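Local coordinates for protein haloacid dehalogenase-like hydrolase (Klebsiella pneumoniae subsp. pneumoniae, PDB 3PGV) that probably acts as a magnesium-dependent phosphatase of the Cof family in the haloacid dehalogenase superfamily, and holds a calcium ion in its metal site, at residues S196-L201 and N252-L257; D128-N133 and K165-C170; P178-M183 and V191-S196. All blocks are in the same frame, centred on the assembly; numbering follows the deposited sequence.

Contact 1 (S196-L201 and N252-L257). With EDO (1,2-ethanediol), chain J.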
ATOM      1  N   SER A 196       0.225  -6.560   5.566  1.00 32.59           N
ATOM      2  CA  SER A 196       0.427  -5.128   5.768  1.00 32.74           C
ATOM      3  C   SER A 196       0.737  -4.950   7.263  1.00 37.71           C
ATOM      4  O   SER A 196       1.910  -4.905   7.634  1.00 39.80           O
ATOM      5  CB  SER A 196      -0.808  -4.328   5.340  1.00 34.63           C
ATOM      6  OG  SER A 196      -1.992  -4.819   5.942  1.00 42.06           O
ATOM      7  N   THR A 197      -0.281  -5.110   8.123  1.00 31.68           N
ATOM      8  CA  THR A 197      -0.065  -5.221   9.558  1.00 31.32           C
ATOM      9  C   THR A 197       0.077  -6.716   9.881  1.00 35.10           C
ATOM     10  O   THR A 197      -0.068  -7.539   8.982  1.00 36.55           O
ATOM     11  CB  THR A 197      -1.231  -4.581  10.337  1.00 33.39           C
ATOM     12  OG1 THR A 197      -2.427  -5.334  10.103  1.00 38.30           O
ATOM     13  CG2 THR A 197      -1.437  -3.105   9.984  1.00 25.35           C
ATOM     14  N   LEU A 198       0.327  -7.073  11.150  1.00 29.53           N
ATOM     15  CA  LEU A 198       0.414  -8.489  11.540  1.00 29.61           C
ATOM     16  C   LEU A 198      -0.952  -9.173  11.422  1.00 32.68           C
ATOM     17  O   LEU A 198      -1.028 -10.406  11.344  1.00 31.37           O
ATOM     18  CB  LEU A 198       0.922  -8.632  13.002  1.00 29.52           C
ATOM     19  CG  LEU A 198       2.392  -8.300  13.280  1.00 32.58           C
ATOM     20  CD1 LEU A 198       2.760  -8.701  14.689  1.00 33.47           C
ATOM     21  CD2 LEU A 198       3.305  -9.009  12.323  1.00 31.28           C
ATOM     22  N   THR A 199      -2.026  -8.375  11.467  1.00 28.80           N
ATOM     23  CA  THR A 199      -3.398  -8.868  11.520  1.00 28.89           C
ATOM     24  C   THR A 199      -4.118  -8.756  10.193  1.00 33.03           C
ATOM     25  O   THR A 199      -5.326  -9.000  10.136  1.00 33.01           O
ATOM     26  CB  THR A 199      -4.172  -8.107  12.603  1.00 30.76           C
ATOM     27  OG1 THR A 199      -4.105  -6.709  12.306  1.00 32.03           O
ATOM     28  CG2 THR A 199      -3.637  -8.384  14.014  1.00 17.47           C
ATOM     29  N   CYS A 200      -3.405  -8.360   9.128  1.00 29.01           N
ATOM     30  CA  CYS A 200      -4.029  -8.176   7.824  1.00 28.35           C
ATOM     31  C   CYS A 200      -3.200  -8.798   6.713  1.00 31.25           C
ATOM     32  O   CYS A 200      -2.136  -8.286   6.373  1.00 30.54           O
ATOM     33  CB  CYS A 200      -4.303  -6.700   7.566  1.00 28.37           C
ATOM     34  SG  CYS A 200      -5.246  -6.379   6.060  1.00 32.37           S
ATOM     35  N   LEU A 201      -3.661  -9.944   6.185  1.00 27.61           N
ATOM     36  CA  LEU A 201      -2.983 -10.671   5.106  1.00 25.03           C
ATOM     37  C   LEU A 201      -3.663 -10.354   3.791  1.00 29.61           C
ATOM     38  O   LEU A 201      -4.846 -10.653   3.628  1.00 29.06           O
ATOM     39  CB  LEU A 201      -3.027 -12.190   5.393  1.00 25.29           C
ATOM     40  CG  LEU A 201      -2.303 -13.098   4.382  1.00 28.09           C
ATOM     41  CD1 LEU A 201      -0.820 -12.711   4.249  1.00 25.74           C
ATOM     42  CD2 LEU A 201      -2.448 -14.547   4.769  1.00 30.42           C
ATOM     43  N   ASN A 252      10.460   1.843  12.878  1.00 29.56           N
ATOM     44  CA  ASN A 252       9.236   1.244  13.401  1.00 28.09           C
ATOM     45  C   ASN A 252       8.710   0.115  12.508  1.00 33.32           C
ATOM     46  O   ASN A 252       7.628  -0.408  12.760  1.00 33.64           O
ATOM     47  CB  ASN A 252       8.179   2.309  13.586  1.00 27.82           C
ATOM     48  CG  ASN A 252       7.938   3.136  12.344  1.00 45.78           C
ATOM     49  OD1 ASN A 252       8.708   4.037  12.015  1.00 33.12           O
ATOM     50  ND2 ASN A 252       6.858   2.847  11.633  1.00 33.25           N
ATOM     51  N   ALA A 253       9.466  -0.249  11.453  1.00 30.55           N
ATOM     52  CA  ALA A 253       9.042  -1.274  10.500  1.00 28.01           C
ATOM     53  C   ALA A 253       8.943  -2.641  11.130  1.00 33.75           C
ATOM     54  O   ALA A 253       9.617  -2.922  12.130  1.00 32.40           O
ATOM     55  CB  ALA A 253       9.995  -1.322   9.336  1.00 28.19           C
ATOM     56  N   HIS A 254       8.161  -3.537  10.496  1.00 32.44           N
ATOM     57  CA  HIS A 254       8.083  -4.932  10.916  1.00 32.34           C
ATOM     58  C   HIS A 254       9.443  -5.608  10.749  1.00 36.37           C
ATOM     59  O   HIS A 254      10.156  -5.327   9.779  1.00 37.64           O
ATOM     60  CB  HIS A 254       7.005  -5.667  10.128  1.00 31.95           C
ATOM     61  CG  HIS A 254       5.636  -5.151  10.418  1.00 34.51           C
ATOM     62  ND1 HIS A 254       4.896  -5.634  11.481  1.00 36.46           N
ATOM     63  CD2 HIS A 254       4.946  -4.150   9.822  1.00 35.38           C
ATOM     64  CE1 HIS A 254       3.772  -4.938  11.477  1.00 35.49           C
ATOM     65  NE2 HIS A 254       3.753  -4.045  10.480  1.00 35.07           N
ATOM     66  N   GLN A 255       9.833  -6.441  11.732  1.00 30.60           N
ATOM     67  CA  GLN A 255      11.128  -7.118  11.757  1.00 30.91           C
ATOM     68  C   GLN A 255      11.309  -8.043  10.546  1.00 37.63           C
ATOM     69  O   GLN A 255      12.424  -8.174  10.034  1.00 39.48           O
ATOM     70  CB  GLN A 255      11.295  -7.908  13.078  1.00 32.63           C
ATOM     71  CG  GLN A 255      12.694  -8.511  13.283  1.00 33.99           C
ATOM     72  CD  GLN A 255      13.743  -7.449  13.446  1.00 47.87           C
ATOM     73  OE1 GLN A 255      13.624  -6.537  14.278  1.00 49.58           O
ATOM     74  NE2 GLN A 255      14.815  -7.566  12.690  1.00 39.94           N
ATOM     75  N   ARG A 256      10.212  -8.659  10.067  1.00 32.96           N
ATOM     76  CA  ARG A 256      10.261  -9.550   8.913  1.00 32.13           C
ATOM     77  C   ARG A 256      10.755  -8.807   7.660  1.00 37.85           C
ATOM     78  O   ARG A 256      11.469  -9.391   6.844  1.00 40.23           O
ATOM     79  CB  ARG A 256       8.889 -10.205   8.665  1.00 28.39           C
ATOM     80  CG  ARG A 256       8.893 -11.207   7.505  1.00 35.97           C
ATOM     81  CD  ARG A 256       7.588 -11.967   7.392  1.00 42.09           C
ATOM     82  NE  ARG A 256       7.420 -12.562   6.070  1.00 45.64           N
ATOM     83  CZ  ARG A 256       6.334 -13.221   5.686  1.00 52.05           C
ATOM     84  NH1 ARG A 256       5.333 -13.409   6.532  1.00 39.70           N
ATOM     85  NH2 ARG A 256       6.239 -13.692   4.451  1.00 37.67           N
ATOM     86  N   LEU A 257      10.404  -7.512   7.528  1.00 32.18           N
ATOM     87  CA  LEU A 257      10.871  -6.677   6.422  1.00 31.89           C
ATOM     88  C   LEU A 257      12.365  -6.406   6.567  1.00 36.28           C
ATOM     89  O   LEU A 257      13.107  -6.502   5.583  1.00 35.44           O
ATOM     90  CB  LEU A 257      10.067  -5.330   6.363  1.00 30.58           C
ATOM     91  CG  LEU A 257      10.562  -4.280   5.314  1.00 33.83           C
ATOM     92  CD1 LEU A 257      10.501  -4.850   3.862  1.00 32.45           C
ATOM     93  CD2 LEU A 257       9.786  -3.001   5.424  1.00 31.58           C
TER
HETATM   94  C1  EDO J 278       4.465 -10.625   8.851  1.00 50.30           C
HETATM   95  O1  EDO J 278       5.074 -11.862   9.242  1.00 52.92           O
HETATM   96  C2  EDO J 278       5.387  -9.472   9.208  1.00 48.03           C
HETATM   97  O2  EDO J 278       4.783  -8.248   8.802  1.00 53.75           O

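Contact 2 (D128-N133 and K165-C170). With EDO (1,2-ethanediol), chain I.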
ATOM      1  N   ASP A 128     -15.146   0.678  -6.355  1.00 37.49           N
ATOM      2  CA  ASP A 128     -15.262   1.671  -5.280  1.00 37.63           C
ATOM      3  C   ASP A 128     -16.003   1.137  -4.057  1.00 40.82           C
ATOM      4  O   ASP A 128     -16.378   1.915  -3.180  1.00 42.22           O
ATOM      5  CB  ASP A 128     -15.925   2.955  -5.799  1.00 40.31           C
ATOM      6  CG  ASP A 128     -15.003   3.830  -6.621  1.00 52.69           C
ATOM      7  OD1 ASP A 128     -13.743   3.659  -6.508  1.00 51.22           O
ATOM      8  OD2 ASP A 128     -15.511   4.762  -7.290  1.00 63.07           O
ATOM      9  N   GLU A 129     -16.178  -0.181  -3.971  1.00 36.04           N
ATOM     10  CA  GLU A 129     -16.901  -0.771  -2.840  1.00 35.65           C
ATOM     11  C   GLU A 129     -16.044  -1.670  -1.970  1.00 35.87           C
ATOM     12  O   GLU A 129     -15.105  -2.307  -2.453  1.00 31.77           O
ATOM     13  CB  GLU A 129     -18.152  -1.517  -3.308  1.00 38.01           C
ATOM     14  CG  GLU A 129     -19.227  -0.611  -3.877  1.00 44.83           C
ATOM     15  CD  GLU A 129     -20.524  -1.333  -4.176  1.00 62.96           C
ATOM     16  OE1 GLU A 129     -20.474  -2.386  -4.855  1.00 55.57           O
ATOM     17  OE2 GLU A 129     -21.589  -0.856  -3.719  1.00 47.96           O
ATOM     18  N   TRP A 130     -16.410  -1.767  -0.697  1.00 34.07           N
ATOM     19  CA  TRP A 130     -15.743  -2.601   0.270  1.00 33.36           C
ATOM     20  C   TRP A 130     -16.711  -3.641   0.776  1.00 38.21           C
ATOM     21  O   TRP A 130     -17.806  -3.300   1.224  1.00 37.61           O
ATOM     22  CB  TRP A 130     -15.184  -1.734   1.413  1.00 32.08           C
ATOM     23  CG  TRP A 130     -14.748  -2.473   2.644  1.00 32.83           C
ATOM     24  CD1 TRP A 130     -14.158  -3.703   2.701  1.00 34.97           C
ATOM     25  CD2 TRP A 130     -14.662  -1.924   3.977  1.00 33.16           C
ATOM     26  NE1 TRP A 130     -13.800  -3.996   4.007  1.00 34.26           N
ATOM     27  CE2 TRP A 130     -14.055  -2.903   4.797  1.00 35.87           C
ATOM     28  CE3 TRP A 130     -15.036  -0.694   4.551  1.00 35.62           C
ATOM     29  CZ2 TRP A 130     -13.886  -2.721   6.170  1.00 36.14           C
ATOM     30  CZ3 TRP A 130     -14.854  -0.509   5.912  1.00 37.55           C
ATOM     31  CH2 TRP A 130     -14.287  -1.514   6.709  1.00 37.64           C
ATOM     32  N   TYR A 131     -16.363  -4.932   0.580  1.00 34.37           N
ATOM     33  CA  TYR A 131     -17.195  -6.048   1.007  1.00 34.16           C
ATOM     34  C   TYR A 131     -16.549  -6.828   2.123  1.00 37.87           C
ATOM     35  O   TYR A 131     -15.325  -6.900   2.206  1.00 37.81           O
ATOM     36  CB  TYR A 131     -17.541  -6.966  -0.178  1.00 34.86           C
ATOM     37  CG  TYR A 131     -18.550  -6.359  -1.126  1.00 37.30           C
ATOM     38  CD1 TYR A 131     -18.140  -5.565  -2.203  1.00 38.76           C
ATOM     39  CD2 TYR A 131     -19.917  -6.538  -0.928  1.00 38.91           C
ATOM     40  CE1 TYR A 131     -19.068  -4.994  -3.076  1.00 39.80           C
ATOM     41  CE2 TYR A 131     -20.854  -5.945  -1.771  1.00 40.40           C
ATOM     42  CZ  TYR A 131     -20.426  -5.183  -2.855  1.00 46.11           C
ATOM     43  OH  TYR A 131     -21.348  -4.626  -3.711  1.00 43.85           O
HETATM   44  N   MSE A 132     -17.367  -7.412   2.983  1.00 34.79           N
HETATM   45  CA  MSE A 132     -16.917  -8.183   4.132  1.00 33.61           C
HETATM   46  C   MSE A 132     -17.818  -9.407   4.255  1.00 39.23           C
HETATM   47  O   MSE A 132     -19.020  -9.298   4.011  1.00 40.00           O
HETATM   48  CB  MSE A 132     -17.030  -7.322   5.381  1.00 36.16           C
HETATM   49  CG  MSE A 132     -15.859  -7.415   6.274  1.00 41.56           C
HETATM   50 SE   MSE A 132     -15.943  -6.112   7.716  0.75 49.80          SE
HETATM   51  CE  MSE A 132     -17.539  -6.609   8.499  1.00 47.72           C
ATOM     52  N   ASN A 133     -17.244 -10.591   4.553  1.00 37.21           N
ATOM     53  CA  ASN A 133     -18.057 -11.818   4.614  1.00 39.53           C
ATOM     54  C   ASN A 133     -18.953 -11.877   5.845  1.00 48.61           C
ATOM     55  O   ASN A 133     -20.044 -12.450   5.778  1.00 52.66           O
ATOM     56  CB  ASN A 133     -17.201 -13.088   4.468  1.00 36.01           C
ATOM     57  CG  ASN A 133     -16.207 -13.321   5.573  1.00 45.75           C
ATOM     58  OD1 ASN A 133     -15.772 -12.396   6.265  1.00 34.87           O
ATOM     59  ND2 ASN A 133     -15.723 -14.549   5.667  1.00 32.88           N
ATOM     60  N   LYS A 165      -8.119  -6.041  -4.572  1.00 27.71           N
ATOM     61  CA  LYS A 165      -7.497  -6.891  -3.566  1.00 26.63           C
ATOM     62  C   LYS A 165      -8.497  -7.586  -2.662  1.00 28.11           C
ATOM     63  O   LYS A 165      -9.617  -7.119  -2.494  1.00 26.90           O
ATOM     64  CB  LYS A 165      -6.455  -6.121  -2.726  1.00 28.58           C
ATOM     65  CG  LYS A 165      -7.037  -5.102  -1.780  1.00 27.65           C
ATOM     66  CD  LYS A 165      -5.946  -4.535  -0.890  1.00 34.18           C
ATOM     67  CE  LYS A 165      -6.499  -3.704   0.225  1.00 33.28           C
ATOM     68  NZ  LYS A 165      -5.435  -3.179   1.098  1.00 32.61           N
ATOM     69  N   VAL A 166      -8.084  -8.723  -2.099  1.00 23.96           N
ATOM     70  CA  VAL A 166      -8.808  -9.414  -1.044  1.00 24.48           C
ATOM     71  C   VAL A 166      -7.884  -9.431   0.173  1.00 30.30           C
ATOM     72  O   VAL A 166      -6.677  -9.649   0.016  1.00 31.45           O
ATOM     73  CB  VAL A 166      -9.230 -10.862  -1.460  1.00 26.58           C
ATOM     74  CG1 VAL A 166      -9.901 -11.601  -0.284  1.00 26.39           C
ATOM     75  CG2 VAL A 166     -10.143 -10.840  -2.682  1.00 24.82           C
ATOM     76  N   PHE A 167      -8.404  -9.103   1.358  1.00 25.74           N
ATOM     77  CA  PHE A 167      -7.570  -9.115   2.565  1.00 23.64           C
ATOM     78  C   PHE A 167      -8.225  -9.804   3.734  1.00 26.49           C
ATOM     79  O   PHE A 167      -9.423  -9.673   3.949  1.00 27.52           O
ATOM     80  CB  PHE A 167      -7.057  -7.712   2.927  1.00 25.10           C
ATOM     81  CG  PHE A 167      -8.113  -6.640   3.111  1.00 25.77           C
ATOM     82  CD1 PHE A 167      -8.704  -6.028   2.008  1.00 26.80           C
ATOM     83  CD2 PHE A 167      -8.402  -6.137   4.374  1.00 27.93           C
ATOM     84  CE1 PHE A 167      -9.631  -4.999   2.175  1.00 27.97           C
ATOM     85  CE2 PHE A 167      -9.312  -5.095   4.537  1.00 30.45           C
ATOM     86  CZ  PHE A 167      -9.917  -4.527   3.436  1.00 27.90           C
ATOM     87  N   PHE A 168      -7.447 -10.610   4.441  1.00 23.21           N
ATOM     88  CA  PHE A 168      -7.923 -11.415   5.548  1.00 22.63           C
ATOM     89  C   PHE A 168      -7.490 -10.816   6.853  1.00 28.25           C
ATOM     90  O   PHE A 168      -6.288 -10.629   7.076  1.00 27.62           O
ATOM     91  CB  PHE A 168      -7.413 -12.862   5.406  1.00 23.75           C
ATOM     92  CG  PHE A 168      -7.751 -13.474   4.063  1.00 24.20           C
ATOM     93  CD1 PHE A 168      -8.986 -14.079   3.847  1.00 26.32           C
ATOM     94  CD2 PHE A 168      -6.858 -13.391   2.995  1.00 24.83           C
ATOM     95  CE1 PHE A 168      -9.317 -14.600   2.591  1.00 28.06           C
ATOM     96  CE2 PHE A 168      -7.192 -13.909   1.742  1.00 28.11           C
ATOM     97  CZ  PHE A 168      -8.416 -14.517   1.549  1.00 27.28           C
ATOM     98  N   THR A 169      -8.466 -10.406   7.688  1.00 26.77           N
ATOM     99  CA  THR A 169      -8.173  -9.808   8.997  1.00 26.65           C
ATOM    100  C   THR A 169      -8.390 -10.819  10.107  1.00 32.11           C
ATOM    101  O   THR A 169      -9.370 -11.562  10.084  1.00 33.02           O
ATOM    102  CB  THR A 169      -8.954  -8.487   9.202  1.00 31.94           C
ATOM    103  OG1 THR A 169     -10.345  -8.741   9.057  1.00 36.66           O
ATOM    104  CG2 THR A 169      -8.521  -7.382   8.212  1.00 24.90           C
ATOM    105  N   CYS A 170      -7.430 -10.907  11.032  1.00 28.31           N
ATOM    106  CA  CYS A 170      -7.436 -11.858  12.142  1.00 28.90           C
ATOM    107  C   CYS A 170      -6.532 -11.316  13.258  1.00 36.54           C
ATOM    108  O   CYS A 170      -5.386 -10.994  12.997  1.00 37.65           O
ATOM    109  CB  CYS A 170      -6.969 -13.235  11.665  1.00 29.08           C
ATOM    110  SG  CYS A 170      -6.816 -14.472  12.979  1.00 34.14           S
TER
HETATM  111  C1  EDO I 277     -19.674  -0.315   0.126  1.00 57.75           C
HETATM  112  O1  EDO I 277     -21.025   0.103  -0.109  1.00 61.02           O
HETATM  113  C2  EDO I 277     -18.735   0.825  -0.256  1.00 56.49           C
HETATM  114  O2  EDO I 277     -17.415   0.579   0.256  1.00 58.46           O

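Contact 3 (P178-M183 and V191-S196)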
ATOM      1  N   PRO A 178      -0.051 -19.829   8.175  1.00 34.80           N
ATOM      2  CA  PRO A 178      -0.288 -21.002   7.312  1.00 34.81           C
ATOM      3  C   PRO A 178      -1.187 -20.676   6.111  1.00 38.48           C
ATOM      4  O   PRO A 178      -1.063 -21.324   5.067  1.00 39.94           O
ATOM      5  CB  PRO A 178      -0.937 -22.025   8.260  1.00 37.01           C
ATOM      6  CG  PRO A 178      -0.680 -21.506   9.633  1.00 42.19           C
ATOM      7  CD  PRO A 178      -0.636 -20.027   9.510  1.00 36.80           C
ATOM      8  N   LEU A 179      -2.082 -19.652   6.248  1.00 30.92           N
ATOM      9  CA  LEU A 179      -2.944 -19.224   5.140  1.00 29.08           C
ATOM     10  C   LEU A 179      -2.104 -18.545   4.050  1.00 34.68           C
ATOM     11  O   LEU A 179      -2.357 -18.750   2.849  1.00 35.11           O
ATOM     12  CB  LEU A 179      -4.076 -18.282   5.639  1.00 26.96           C
ATOM     13  CG  LEU A 179      -5.059 -17.735   4.545  1.00 29.41           C
ATOM     14  CD1 LEU A 179      -5.749 -18.855   3.802  1.00 28.29           C
ATOM     15  CD2 LEU A 179      -6.103 -16.787   5.160  1.00 29.14           C
ATOM     16  N   GLU A 180      -1.056 -17.789   4.466  1.00 29.17           N
ATOM     17  CA  GLU A 180      -0.119 -17.154   3.531  1.00 27.75           C
ATOM     18  C   GLU A 180       0.592 -18.221   2.698  1.00 32.53           C
ATOM     19  O   GLU A 180       0.631 -18.121   1.465  1.00 30.78           O
ATOM     20  CB  GLU A 180       0.909 -16.298   4.298  1.00 28.09           C
ATOM     21  CG  GLU A 180       1.926 -15.629   3.393  1.00 32.88           C
ATOM     22  CD  GLU A 180       3.006 -14.843   4.112  1.00 41.08           C
ATOM     23  OE1 GLU A 180       3.380 -15.244   5.235  1.00 34.29           O
ATOM     24  OE2 GLU A 180       3.572 -13.915   3.494  1.00 32.49           O
ATOM     25  N   GLN A 181       1.102 -19.283   3.373  1.00 30.26           N
ATOM     26  CA  GLN A 181       1.792 -20.378   2.718  1.00 31.17           C
ATOM     27  C   GLN A 181       0.912 -21.129   1.758  1.00 35.73           C
ATOM     28  O   GLN A 181       1.371 -21.491   0.685  1.00 38.36           O
ATOM     29  CB  GLN A 181       2.387 -21.351   3.762  1.00 34.02           C
ATOM     30  CG  GLN A 181       3.847 -21.108   4.046  1.00 54.52           C
ATOM     31  CD  GLN A 181       4.741 -21.536   2.889  1.00 64.62           C
ATOM     32  OE1 GLN A 181       5.733 -20.881   2.570  1.00 60.48           O
ATOM     33  NE2 GLN A 181       4.398 -22.643   2.232  1.00 57.36           N
ATOM     34  N   ALA A 182      -0.319 -21.476   2.178  1.00 31.11           N
ATOM     35  CA  ALA A 182      -1.222 -22.280   1.342  1.00 31.13           C
ATOM     36  C   ALA A 182      -1.600 -21.553   0.054  1.00 32.57           C
ATOM     37  O   ALA A 182      -1.656 -22.174  -1.004  1.00 33.13           O
ATOM     38  CB  ALA A 182      -2.474 -22.647   2.125  1.00 32.26           C
HETATM   39  N   MSE A 183      -1.821 -20.221   0.132  1.00 26.72           N
HETATM   40  CA  MSE A 183      -2.208 -19.437  -1.035  1.00 25.33           C
HETATM   41  C   MSE A 183      -1.064 -19.267  -2.000  1.00 30.02           C
HETATM   42  O   MSE A 183      -1.258 -19.445  -3.193  1.00 29.33           O
HETATM   43  CB  MSE A 183      -2.811 -18.086  -0.619  1.00 26.58           C
HETATM   44  CG  MSE A 183      -4.134 -18.239   0.157  1.00 32.40           C
HETATM   45 SE   MSE A 183      -5.004 -16.567   0.519  0.75 37.54          SE
HETATM   46  CE  MSE A 183      -3.578 -15.690   1.529  1.00 33.36           C
ATOM     47  N   VAL A 191      -0.590 -14.679  -8.004  1.00 31.67           N
ATOM     48  CA  VAL A 191      -0.969 -13.805  -6.883  1.00 30.56           C
ATOM     49  C   VAL A 191       0.252 -13.132  -6.277  1.00 35.60           C
ATOM     50  O   VAL A 191       1.367 -13.655  -6.365  1.00 37.47           O
ATOM     51  CB  VAL A 191      -1.792 -14.559  -5.764  1.00 33.22           C
ATOM     52  CG1 VAL A 191      -3.157 -15.000  -6.273  1.00 33.13           C
ATOM     53  CG2 VAL A 191      -1.003 -15.749  -5.185  1.00 33.56           C
ATOM     54  N   ASN A 192       0.034 -11.995  -5.628  1.00 29.78           N
ATOM     55  CA  ASN A 192       1.000 -11.391  -4.755  1.00 28.95           C
ATOM     56  C   ASN A 192       0.386 -11.377  -3.356  1.00 32.37           C
ATOM     57  O   ASN A 192      -0.599 -10.655  -3.113  1.00 30.08           O
ATOM     58  CB  ASN A 192       1.362  -9.973  -5.191  1.00 29.20           C
ATOM     59  CG  ASN A 192       2.228  -9.242  -4.154  1.00 57.59           C
ATOM     60  OD1 ASN A 192       2.948  -9.861  -3.345  1.00 65.06           O
ATOM     61  ND2 ASN A 192       2.147  -7.925  -4.131  1.00 40.23           N
ATOM     62  N   VAL A 193       0.886 -12.255  -2.470  1.00 28.48           N
ATOM     63  CA  VAL A 193       0.402 -12.333  -1.103  1.00 26.27           C
ATOM     64  C   VAL A 193       1.330 -11.532  -0.193  1.00 30.89           C
ATOM     65  O   VAL A 193       2.535 -11.784  -0.164  1.00 31.78           O
ATOM     66  CB  VAL A 193       0.248 -13.811  -0.636  1.00 28.86           C
ATOM     67  CG1 VAL A 193      -0.284 -13.885   0.792  1.00 27.60           C
ATOM     68  CG2 VAL A 193      -0.655 -14.588  -1.584  1.00 28.78           C
ATOM     69  N   SER A 194       0.783 -10.541   0.520  1.00 29.21           N
ATOM     70  CA  SER A 194       1.585  -9.736   1.450  1.00 29.44           C
ATOM     71  C   SER A 194       0.831  -9.389   2.705  1.00 33.06           C
ATOM     72  O   SER A 194      -0.324  -8.959   2.629  1.00 31.64           O
ATOM     73  CB  SER A 194       2.059  -8.446   0.778  1.00 32.21           C
ATOM     74  OG  SER A 194       2.978  -8.696  -0.270  1.00 46.48           O
ATOM     75  N   PHE A 195       1.520  -9.431   3.862  1.00 29.38           N
ATOM     76  CA  PHE A 195       0.980  -8.842   5.086  1.00 28.34           C
ATOM     77  C   PHE A 195       1.148  -7.320   4.997  1.00 34.50           C
ATOM     78  O   PHE A 195       2.126  -6.851   4.429  1.00 34.33           O
ATOM     79  CB  PHE A 195       1.748  -9.349   6.327  1.00 29.41           C
ATOM     80  CG  PHE A 195       1.311 -10.691   6.860  1.00 30.19           C
ATOM     81  CD1 PHE A 195       0.273 -10.788   7.780  1.00 32.30           C
ATOM     82  CD2 PHE A 195       2.004 -11.846   6.525  1.00 31.04           C
ATOM     83  CE1 PHE A 195      -0.100 -12.015   8.303  1.00 33.21           C
ATOM     84  CE2 PHE A 195       1.627 -13.074   7.048  1.00 34.34           C
ATOM     85  CZ  PHE A 195       0.578 -13.155   7.931  1.00 32.98           C
ATOM     86  N   SER A 196       0.225  -6.560   5.566  1.00 32.59           N
ATOM     87  CA  SER A 196       0.427  -5.128   5.768  1.00 32.74           C
ATOM     88  C   SER A 196       0.737  -4.950   7.263  1.00 37.71           C
ATOM     89  O   SER A 196       1.910  -4.905   7.634  1.00 39.80           O
ATOM     90  CB  SER A 196      -0.808  -4.328   5.340  1.00 34.63           C
ATOM     91  OG  SER A 196      -1.992  -4.819   5.942  1.00 42.06           O
TER
HETATM   92  O   HOH W   1       3.957 -14.098   0.913  1.00 25.40           O
HETATM   93  O   HOH W   2       4.229 -10.996   3.605  1.00 30.10           O

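Contact 1 (S196-L201 and N252-L257)
The imidazole of H254 meets the segment S196-L201 across the cleft between the core and cap domains of this HAD-family hydrolase. L198 sends CD2 obliquely toward the ring, 3.8 Å from H254 ND1, while the backbone of T197 lies nearer the other nitrogen. S196 O approaches H254 NE2 to 3.5 Å, but the angle is poor for a hydrogen bond; NE2 is hydrogen-bonded instead to a glycerol, probably from the crystallisation liquor. With CG anti to its carbonyl carbon (chi1 -65°), H254 carries its ring out toward the turn. A flat, partly polar ring suits this place, since it can pack against a leucine and still use NE2 in a hydrogen bond.

A 1,2-ethanediol, probably of the same origin, lies between H254, L198 and R256. Its O2 sits over one face of the H254 ring, 3.6 Å from H254 CG, and its C2 is 3.8 Å from L198 CD2.

Farther out, T197 to C200 form a type I beta turn, and the hydroxyls T197 OG1 and T199 OG1 are hydrogen-bonded at 3.1 Å. On the other segment H254 is the N-cap of helix 255-260, and its side chain lies about 5 Å from that of the calcium ligand D233. R256, whose chain is extended, donates from NH1 to ethanediol O1 at 3.1 Å, the oxygen lying at the edge of the guanidinium, in its plane.

Contact 2 (D128-N133 and K165-C170)
W130 overlaps F167 only slightly: its five-membered ring and the phenyl ring are near parallel, with planes at 19°, but slid apart so that the centroids stand 5.9 Å from each other. Both belong to the six-stranded mixed sheet of the cap domain, on strands 129-132 and 163-169, which are separated by strand 121-126; the indole and phenyl of these two residues meet across that strand. The nearest atoms are W130 NE1 and F167 CZ, 4.0 Å apart, each set obliquely to the other ring.

W130 swings its indole toward F167 with CG anti to the backbone N. F167 instead holds CG between its backbone N and carbonyl carbon (chi1 56°), a crowded position that turns the ring toward the tryptophan. Y125 of the middle strand meets both rings edge-to-face, making an aromatic cluster. N123 on the same strand accepts the indole N-H through OD1, and its ND2 serves F167 O and T169 OG1, so tryptophan suits a place that needs both a broad apolar surface and one donor.

Beside the cluster, W130 N gives a hydrogen bond of 2.7 Å to O2 of an ethanediol. Y131 OH donates to E129 OE1 at 2.7 Å, coming from above the carboxylate plane, 50° out of it, while E129 OE2 pairs with K151.

Contact 3 (P178-M183 and V191-S196)
E180 points its carboxylate at the rim of F195, the two planes standing 88° apart, nearly perpendicular. E180 OE1 lies in the plane of the ring at its edge, 3.3 Å from F195 CE2, where the slightly positive ring hydrogens favour an anionic oxygen. The glutamate reaches this far because CG is anti to the backbone N (chi1 179°) and the chain stays extended beyond it. Its methylene part crosses V193 obliquely, with E180 CG 3.8 Å from V193 CG1, so a residue with a greasy stem and a charged end fits here.

The same valine methyl takes a second partner from one helical turn on. M183, a selenomethionine, is bent at its last torsion and meets V193 at about a right angle, its CE 3.8 Å from V193 CG1. Its unbranched chain can bend to lay CE on the valine methyl. V191 touches more lightly, through CG2 near M183 O.

E180 OE2 is buried yet well supplied. Water 1 donates to E180 OE2 at 2.6 Å and also to V193 O; water 2 donates to E180 OE2 at 3.0 Å and accepts from F195 N at 3.1 Å. R256 adds a salt bridge to the same oxygen, which would be expected to stabilise the negative charge. The two waters thus connect the helix to the backbone of strand 191-195, an outermost strand of its sheet. With helix 178-183 and strand 191-195 antiparallel (168°) and their axes 9.2 Å apart at closest, this is the helix-on-sheet packing of the alpha/beta cap domain of Cof-type HAD hydrolases.

Overall arrangement
Along the chain, contact 2 closes first, then contact 3, then contact 1, which begins at the S196 that ends contact 3. Their centres lie about 13 to 18 Å apart. All three reach one mixed six-stranded sheet: strand 163-169 neighbours strand 200-205, which in turn neighbours strand 191-195, while helix 173-187 packs on a face. L201 and F168 bring contacts 1 and 2 together through a probable backbone hydrogen bond, and F168 also packs on M183 and L179 of contact 3. Contact 1 is the one that reaches across to helix 255-260 of the core, near the calcium site, and a salt bridge joins it to contact 3. The cap is thus joined to the metal-binding core.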